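Local coordinates for protein leukotriene A-4 hydrolase (Saccharomyces cerevisiae, PDB 2XQ0) that removes amino-terminal residues, preferentially from di- and tripeptides, as a zinc-dependent M1-family aminopeptidase, and also has low epoxide hydrolase activity in vitro, at residues M276-N280 with M281-T285; F239-D242 with V243-I247; S540-L543 with L544-Q548. All coordinates share one frame; numbering follows the deposited sequence.

Contact 1 of 3, residues M276-N280 with M281-T285; sequences MESPN and MTFAT. With BES (2-(3-amino-2-hydroxy-4-phenyl-butyrylamino)-4-methyl-pentanoic acid), chain B.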
loop_
_atom_site.group_PDB
_atom_site.type_symbol
_atom_site.label_atom_id
_atom_site.label_comp_id
_atom_site.label_asym_id
_atom_site.label_seq_id
_atom_site.Cartn_x
_atom_site.Cartn_y
_atom_site.Cartn_z
ATOM N N MET A 276 0.695 -4.205 3.646
ATOM C CA MET A 276 1.313 -4.750 2.434
ATOM C C MET A 276 0.738 -6.135 2.302
ATOM O O MET A 276 0.789 -6.921 3.253
ATOM C CB MET A 276 2.830 -4.828 2.548
ATOM C CG MET A 276 3.507 -5.504 1.359
ATOM S SD MET A 276 3.162 -4.708 -0.245
ATOM C CE MET A 276 3.290 -6.103 -1.366
ATOM N N GLU A 277 0.207 -6.417 1.118
ATOM C CA GLU A 277 -0.557 -7.627 0.841
ATOM C C GLU A 277 0.286 -8.860 0.507
ATOM O O GLU A 277 -0.058 -9.600 -0.408
ATOM C CB GLU A 277 -1.485 -7.335 -0.345
ATOM C CG GLU A 277 -0.763 -7.145 -1.720
ATOM C CD GLU A 277 -0.384 -5.681 -2.055
ATOM O OE1 GLU A 277 -0.295 -4.830 -1.139
ATOM O OE2 GLU A 277 -0.169 -5.382 -3.254
ATOM N N SER A 278 1.377 -9.112 1.228
ATOM C CA SER A 278 2.126 -10.339 0.993
ATOM C C SER A 278 1.207 -11.511 1.186
ATOM O O SER A 278 0.529 -11.594 2.206
ATOM C CB SER A 278 3.297 -10.478 1.957
ATOM O OG SER A 278 4.286 -9.533 1.646
ATOM N N PRO A 279 1.172 -12.427 0.207
ATOM C CA PRO A 279 0.323 -13.626 0.289
ATOM C C PRO A 279 0.564 -14.461 1.527
ATOM O O PRO A 279 1.701 -14.819 1.823
ATOM C CB PRO A 279 0.723 -14.430 -0.952
ATOM C CG PRO A 279 1.260 -13.434 -1.886
ATOM C CD PRO A 279 1.919 -12.367 -1.060
ATOM N N ASN A 280 -0.514 -14.790 2.223
ATOM C CA ASN A 280 -0.461 -15.557 3.461
ATOM C C ASN A 280 0.154 -14.816 4.646
ATOM O O ASN A 280 0.275 -15.384 5.734
ATOM C CB ASN A 280 0.233 -16.909 3.271
ATOM C CG ASN A 280 -0.529 -17.836 2.330
ATOM O OD1 ASN A 280 -0.020 -18.245 1.287
ATOM N ND2 ASN A 280 -1.746 -18.173 2.702
ATOM N N MET A 281 0.528 -13.550 4.464
ATOM C CA MET A 281 0.998 -12.771 5.611
ATOM C C MET A 281 0.915 -11.289 5.326
ATOM O O MET A 281 1.899 -10.675 4.972
ATOM C CB MET A 281 2.442 -13.147 5.997
ATOM C CG MET A 281 2.917 -12.623 7.368
ATOM S SD MET A 281 1.889 -13.087 8.795
ATOM C CE MET A 281 2.071 -14.880 8.733
ATOM N N THR A 282 -0.271 -10.724 5.480
ATOM C CA THR A 282 -0.455 -9.285 5.352
ATOM C C THR A 282 0.402 -8.570 6.397
ATOM O O THR A 282 0.394 -8.940 7.565
ATOM C CB THR A 282 -1.960 -8.950 5.557
ATOM O OG1 THR A 282 -2.672 -9.326 4.374
ATOM C CG2 THR A 282 -2.164 -7.454 5.809
ATOM N N PHE A 283 1.152 -7.555 5.979
ATOM C CA PHE A 283 1.928 -6.750 6.904
ATOM C C PHE A 283 1.055 -5.568 7.249
ATOM O O PHE A 283 0.507 -4.924 6.360
ATOM C CB PHE A 283 3.231 -6.257 6.273
ATOM C CG PHE A 283 4.330 -7.274 6.241
ATOM C CD1 PHE A 283 4.056 -8.624 6.101
ATOM C CD2 PHE A 283 5.656 -6.869 6.324
ATOM C CE1 PHE A 283 5.080 -9.562 6.066
ATOM C CE2 PHE A 283 6.686 -7.797 6.288
ATOM C CZ PHE A 283 6.397 -9.148 6.161
ATOM N N ALA A 284 0.888 -5.296 8.539
ATOM C CA ALA A 284 0.011 -4.208 8.962
ATOM C C ALA A 284 0.682 -3.245 9.951
ATOM O O ALA A 284 1.532 -3.656 10.741
ATOM C CB ALA A 284 -1.275 -4.779 9.555
ATOM N N THR A 285 0.308 -1.965 9.880
ATOM C CA THR A 285 0.743 -0.939 10.833
ATOM C C THR A 285 0.013 -1.134 12.165
ATOM O O THR A 285 -1.185 -1.427 12.191
ATOM C CB THR A 285 0.462 0.498 10.285
ATOM O OG1 THR A 285 0.816 1.490 11.255
ATOM C CG2 THR A 285 -1.013 0.669 9.904
HETATM N N2 BES B . 1.235 -2.530 -1.160
HETATM C C1 BES B . 0.450 -1.316 -1.068
HETATM C C6 BES B . 1.319 -0.165 -0.556
HETATM C C7 BES B . 2.425 0.132 -1.544
HETATM C C8 BES B . 2.128 0.242 -2.898
HETATM C C12 BES B . 3.737 0.276 -1.105
HETATM C C9 BES B . 3.142 0.508 -3.811
HETATM C C11 BES B . 4.752 0.542 -2.021
HETATM C C10 BES B . 4.454 0.659 -3.375
HETATM C C2 BES B . -0.762 -1.509 -0.148
HETATM O O2 BES B . -1.637 -2.582 -0.526
HETATM C C3 BES B . -1.522 -0.225 -0.150
HETATM O O3 BES B . -2.177 0.137 -1.131
HETATM N N1 BES B . -1.351 0.416 0.999
HETATM C C4 BES B . -1.905 1.691 1.407
HETATM C C13 BES B . -3.126 1.297 2.229
HETATM C C14 BES B . -4.401 1.987 1.762
HETATM C C15 BES B . -5.622 1.198 2.222
HETATM C C16 BES B . -4.419 2.194 0.250
HETATM C C5 BES B . -0.890 2.325 2.314
HETATM O O1 BES B . -0.863 3.571 2.419
HETATM O O4 BES B . -0.096 1.572 2.933
HETATM O O HOH W 1 -2.133 -11.473 2.490
#
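The substrate-binding loop that corresponds to the GxMEN motif of M1 aminopeptidases, here with Met276 and Glu277 and with Ser278 in place of the asparagine, folds back as a beta hairpin whose arms pair at Met276 and Phe283. In this antiparallel hydrogen-bonded pair Met276 N donates to Phe283 O at 2.8 Å. The return bond, from Phe283 N to Met276 O, is also 2.8 Å, and Met276 CB meets Phe283 CB at 4.0 Å on one face of the sheet. A type II turn from Ser278 to Met281 reverses the chain. Pro279 suits its first corner and Asn280 its second, where phi is positive (69°), and Met281 N bonds to Ser278 O from above the carbonyl plane. Met276 turns its sulfur to the inhibitor bestatin, SD lying 3.0 Å from BES N2. Glu277, its chain bent at chi2 (-92°), accepts a 2.8 Å bond at OE1 from BES N2. Glu147 also bonds the inhibitor, but an alanine at Glu277 would probably cost the amine this carboxylate acceptor. A water bridges the two arms, donating to Ser278 O at 2.7 Å and hydrogen-bonded to Thr282 OG1, which also pairs with Tyr262 OH.

Contact 2 of 3, residues F239-D242 with V243-I247; sequences FEND and VEKFI
This is a local helix-start contact, in which the short link after helix 229-239 leads into helix 243-253 on the partly exposed flank of the catalytic domain. The backbone makes the join: Phe239 O accepts from both Asp242 N and Val243 N, the second at 3.1 Å, and Asp242 O takes Phe246 N at 3.0 Å. That same carbonyl oxygen lies 3.6 Å over one face of the Phe246 ring, offset toward its rim. Val243 sets CG1 between its own N and carbonyl carbon (chi1 57°), which brings this methyl to 3.4 Å from Phe239 O. On the solvent side Asp242 and Lys245 run side by side, and the long lysine, bent at chi3, forms a salt bridge, Lys245 NZ to Asp242 OD1, 3.1 Å, weak as a hydrogen bond. Asn241 ND2 meets Asp242 OD2 at 2.9 Å from above the carboxylate plane. A water joins Glu240 O to Glu244 N. Inward, Phe246 packs on Leu303 of helix 297-311 and on Ile334 and Ile338 of helix 321-339. Asp242 sits at the N-cap, but its side chain makes no capping bond. The first turn is amphipathic, Phe246 inward and Lys245 outward, against the zinc-bearing helices of the thermolysin-like fold.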
loop_
_atom_site.group_PDB
_atom_site.type_symbol
_atom_site.label_atom_id
_atom_site.label_comp_id
_atom_site.label_asym_id
_atom_site.label_seq_id
_atom_site.Cartn_x
_atom_site.Cartn_y
_atom_site.Cartn_z
ATOM N N PHE A 239 -9.190 -7.719 15.624
ATOM C CA PHE A 239 -9.406 -8.394 14.345
ATOM C C PHE A 239 -10.361 -9.573 14.429
ATOM O O PHE A 239 -10.926 -9.993 13.417
ATOM C CB PHE A 239 -8.073 -8.919 13.795
ATOM C CG PHE A 239 -7.097 -7.841 13.429
ATOM C CD1 PHE A 239 -7.511 -6.712 12.744
ATOM C CD2 PHE A 239 -5.756 -7.976 13.736
ATOM C CE1 PHE A 239 -6.604 -5.719 12.402
ATOM C CE2 PHE A 239 -4.852 -6.994 13.386
ATOM C CZ PHE A 239 -5.279 -5.862 12.727
ATOM N N GLU A 240 -10.507 -10.135 15.625
ATOM C CA GLU A 240 -11.127 -11.465 15.755
ATOM C C GLU A 240 -12.622 -11.454 15.495
ATOM O O GLU A 240 -13.221 -12.513 15.312
ATOM C CB GLU A 240 -10.899 -12.067 17.149
ATOM C CG GLU A 240 -11.679 -11.351 18.230
ATOM C CD GLU A 240 -11.336 -11.824 19.652
ATOM O OE1 GLU A 240 -10.663 -12.870 19.832
ATOM O OE2 GLU A 240 -11.744 -11.131 20.600
ATOM N N ASN A 241 -13.230 -10.271 15.515
ATOM C CA ASN A 241 -14.678 -10.178 15.362
ATOM C C ASN A 241 -15.061 -9.960 13.913
ATOM O O ASN A 241 -16.227 -10.018 13.575
ATOM C CB ASN A 241 -15.246 -9.032 16.198
ATOM C CG ASN A 241 -16.753 -8.843 16.001
ATOM O OD1 ASN A 241 -17.558 -9.662 16.454
ATOM N ND2 ASN A 241 -17.137 -7.752 15.334
ATOM N N ASP A 242 -14.078 -9.722 13.050
ATOM C CA ASP A 242 -14.393 -9.181 11.740
ATOM C C ASP A 242 -13.664 -9.810 10.559
ATOM O O ASP A 242 -14.153 -9.718 9.445
ATOM C CB ASP A 242 -14.152 -7.666 11.733
ATOM C CG ASP A 242 -15.252 -6.895 12.446
ATOM O OD1 ASP A 242 -16.272 -6.587 11.788
ATOM O OD2 ASP A 242 -15.104 -6.596 13.660
ATOM N N VAL A 243 -12.491 -10.407 10.783
ATOM C CA VAL A 243 -11.691 -10.884 9.653
ATOM C C VAL A 243 -12.412 -11.997 8.881
ATOM O O VAL A 243 -12.434 -11.977 7.663
ATOM C CB VAL A 243 -10.205 -11.274 10.019
ATOM C CG1 VAL A 243 -10.148 -12.318 11.103
ATOM C CG2 VAL A 243 -9.443 -11.762 8.769
ATOM N N GLU A 244 -13.036 -12.953 9.566
ATOM C CA GLU A 244 -13.666 -14.015 8.793
ATOM C C GLU A 244 -14.856 -13.481 8.008
ATOM O O GLU A 244 -15.093 -13.894 6.881
ATOM C CB GLU A 244 -14.038 -15.224 9.642
ATOM C CG GLU A 244 -14.750 -16.311 8.864
ATOM C CD GLU A 244 -13.846 -17.066 7.895
ATOM O OE1 GLU A 244 -12.610 -16.870 7.917
ATOM O OE2 GLU A 244 -14.385 -17.875 7.107
ATOM N N LYS A 245 -15.577 -12.534 8.591
ATOM C CA LYS A 245 -16.675 -11.878 7.895
ATOM C C LYS A 245 -16.200 -11.184 6.612
ATOM O O LYS A 245 -16.851 -11.286 5.578
ATOM C CB LYS A 245 -17.369 -10.890 8.836
ATOM C CG LYS A 245 -18.447 -10.033 8.202
ATOM C CD LYS A 245 -19.221 -9.280 9.278
ATOM C CE LYS A 245 -18.286 -8.479 10.175
ATOM N NZ LYS A 245 -18.893 -8.184 11.520
ATOM N N PHE A 246 -15.068 -10.478 6.674
ATOM C CA PHE A 246 -14.488 -9.882 5.477
ATOM C C PHE A 246 -14.158 -10.943 4.432
ATOM O O PHE A 246 -14.446 -10.779 3.232
ATOM C CB PHE A 246 -13.204 -9.121 5.802
ATOM C CG PHE A 246 -13.429 -7.789 6.443
ATOM C CD1 PHE A 246 -14.674 -7.209 6.459
ATOM C CD2 PHE A 246 -12.370 -7.114 7.042
ATOM C CE1 PHE A 246 -14.870 -5.967 7.065
ATOM C CE2 PHE A 246 -12.560 -5.878 7.648
ATOM C CZ PHE A 246 -13.815 -5.306 7.655
ATOM N N ILE A 247 -13.527 -12.029 4.862
ATOM C CA ILE A 247 -13.143 -13.025 3.875
ATOM C C ILE A 247 -14.375 -13.558 3.162
ATOM O O ILE A 247 -14.418 -13.578 1.935
ATOM C CB ILE A 247 -12.312 -14.183 4.448
ATOM C CG1 ILE A 247 -11.040 -13.658 5.103
ATOM C CG2 ILE A 247 -11.900 -15.131 3.300
ATOM C CD1 ILE A 247 -10.208 -14.743 5.749
HETATM O O HOH W 2 -12.843 -13.670 12.460
HETATM O O HOH W 3 -15.631 -12.432 11.549
#

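Contact 3 of 3, residues S540-L543 with L544-Q548; sequences SRAL and LDIYQ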
loop_
_atom_site.group_PDB
_atom_site.type_symbol
_atom_site.label_atom_id
_atom_site.label_comp_id
_atom_site.label_asym_id
_atom_site.label_seq_id
_atom_site.Cartn_x
_atom_site.Cartn_y
_atom_site.Cartn_z
ATOM N N SER A 540 -11.291 27.681 19.062
ATOM C CA SER A 540 -10.515 26.485 18.784
ATOM C C SER A 540 -10.278 25.712 20.082
ATOM O O SER A 540 -10.355 24.484 20.111
ATOM C CB SER A 540 -9.206 26.833 18.077
ATOM O OG SER A 540 -8.460 27.747 18.846
ATOM N N ARG A 541 -10.018 26.442 21.157
ATOM C CA ARG A 541 -9.917 25.847 22.491
ATOM C C ARG A 541 -11.247 25.255 22.986
ATOM O O ARG A 541 -11.266 24.177 23.585
ATOM C CB ARG A 541 -9.353 26.865 23.501
ATOM C CG ARG A 541 -7.891 27.215 23.253
ATOM C CD ARG A 541 -7.366 28.243 24.243
ATOM N NE ARG A 541 -5.903 28.242 24.310
ATOM C CZ ARG A 541 -5.111 28.993 23.550
ATOM N NH1 ARG A 541 -5.628 29.817 22.651
ATOM N NH2 ARG A 541 -3.794 28.920 23.690
ATOM N N ALA A 542 -12.354 25.956 22.735
ATOM C CA ALA A 542 -13.687 25.449 23.076
ATOM C C ALA A 542 -14.001 24.158 22.314
ATOM O O ALA A 542 -14.563 23.218 22.878
ATOM C CB ALA A 542 -14.757 26.503 22.799
ATOM N N LEU A 543 -13.642 24.133 21.029
ATOM C CA LEU A 543 -13.788 22.944 20.184
ATOM C C LEU A 543 -13.210 21.734 20.915
ATOM O O LEU A 543 -13.912 20.767 21.218
ATOM C CB LEU A 543 -13.032 23.152 18.860
ATOM C CG LEU A 543 -13.204 22.216 17.650
ATOM C CD1 LEU A 543 -13.158 20.741 18.025
ATOM C CD2 LEU A 543 -14.463 22.534 16.858
ATOM N N LEU A 544 -11.919 21.816 21.206
ATOM C CA LEU A 544 -11.184 20.716 21.826
ATOM C C LEU A 544 -11.789 20.326 23.169
ATOM O O LEU A 544 -11.844 19.142 23.513
ATOM C CB LEU A 544 -9.715 21.098 22.005
ATOM C CG LEU A 544 -8.819 21.112 20.764
ATOM C CD1 LEU A 544 -9.422 21.909 19.625
ATOM C CD2 LEU A 544 -7.452 21.666 21.129
ATOM N N ASP A 545 -12.237 21.329 23.923
ATOM C CA ASP A 545 -12.863 21.095 25.221
ATOM C C ASP A 545 -14.186 20.331 25.110
ATOM O O ASP A 545 -14.339 19.247 25.674
ATOM C CB ASP A 545 -13.088 22.423 25.944
ATOM C CG ASP A 545 -13.918 22.267 27.197
ATOM O OD1 ASP A 545 -13.776 21.224 27.871
ATOM O OD2 ASP A 545 -14.712 23.186 27.505
ATOM N N ILE A 546 -15.135 20.908 24.379
ATOM C CA ILE A 546 -16.469 20.337 24.231
ATOM C C ILE A 546 -16.417 18.919 23.673
ATOM O O ILE A 546 -17.229 18.063 24.039
ATOM C CB ILE A 546 -17.339 21.213 23.306
ATOM C CG1 ILE A 546 -17.681 22.544 23.993
ATOM C CG2 ILE A 546 -18.609 20.471 22.899
ATOM C CD1 ILE A 546 -18.023 23.659 23.020
ATOM N N TYR A 547 -15.455 18.680 22.785
ATOM C CA TYR A 547 -15.347 17.405 22.082
ATOM C C TYR A 547 -14.218 16.538 22.634
ATOM O O TYR A 547 -13.743 15.638 21.951
ATOM C CB TYR A 547 -15.117 17.649 20.584
ATOM C CG TYR A 547 -16.256 18.373 19.890
ATOM C CD1 TYR A 547 -16.015 19.342 18.918
ATOM C CD2 TYR A 547 -17.576 18.089 20.216
ATOM C CE1 TYR A 547 -17.077 19.999 18.278
ATOM C CE2 TYR A 547 -18.627 18.736 19.593
ATOM C CZ TYR A 547 -18.382 19.690 18.626
ATOM O OH TYR A 547 -19.459 20.321 18.018
ATOM N N GLN A 548 -13.785 16.807 23.865
ATOM C CA GLN A 548 -12.572 16.159 24.387
ATOM C C GLN A 548 -12.690 14.648 24.376
ATOM O O GLN A 548 -11.743 13.945 24.028
ATOM C CB GLN A 548 -12.236 16.649 25.807
ATOM C CG GLN A 548 -13.337 16.393 26.824
ATOM C CD GLN A 548 -13.064 17.048 28.162
ATOM O OE1 GLN A 548 -13.833 17.897 28.619
ATOM N NE2 GLN A 548 -11.960 16.661 28.796
#
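Leu544 follows Leu543 on the helix, and both leucines touch Phe566 of helix 557-569, where branched apolar chains suit the seam between helices. Asp545 comes next, at a more open position. Its N bonds to Arg541 O at 3.0 Å, and its carboxylate has a long, weak ion pair with Arg495; Arg541 itself is held by Glu574. Ile546 continues the i to i+4 pattern with a bond from its N to Ala542 O (2.8 Å). Ile546 CD1 comes to 4.3 Å from Ala542 CB, and the small alanine also lets Phe494 and Thr491 of helix 491-497 come close. These turns end helix 537-546 of the all-helical C-terminal domain found in leukotriene A4 hydrolases. Tyr547 is the first residue to leave helical geometry, although its N still bonds to Leu543 O at 3.0 Å. With CG anti to the carbonyl carbon (chi1 -63°), the ring lies beside Leu543, and Leu543 CD1 meets its edge at Tyr547 CD1 (3.3 Å) in the ring plane. Leu543 CD2, the other methyl, lies 3.9 Å from Tyr547 CE1. Tyr547 OH is hydrogen-bonded to Asp502 and Trp481.

Overall arrangement
Contacts 1 and 2 belong to the catalytic domain, with centres about 15 Å apart and nearest atoms about 5 Å apart, whereas contact 3 lies in the C-terminal helical domain, its centre about 38 Å from that of contact 1. The first two share neighbours: helix 297-311 and strand 264-266 touch side chains of both. Their chemistry follows depth. Contact 1 is wholly buried and turns sulfur and carboxylate toward the inhibitor; contact 2 is partly buried, with an ion pair and waters outside and aromatic rings within. Contact 3 is also mostly buried, but far from the annotated sites; its aliphatic and aromatic side chains meet along one helix end, which neighbouring helices cover.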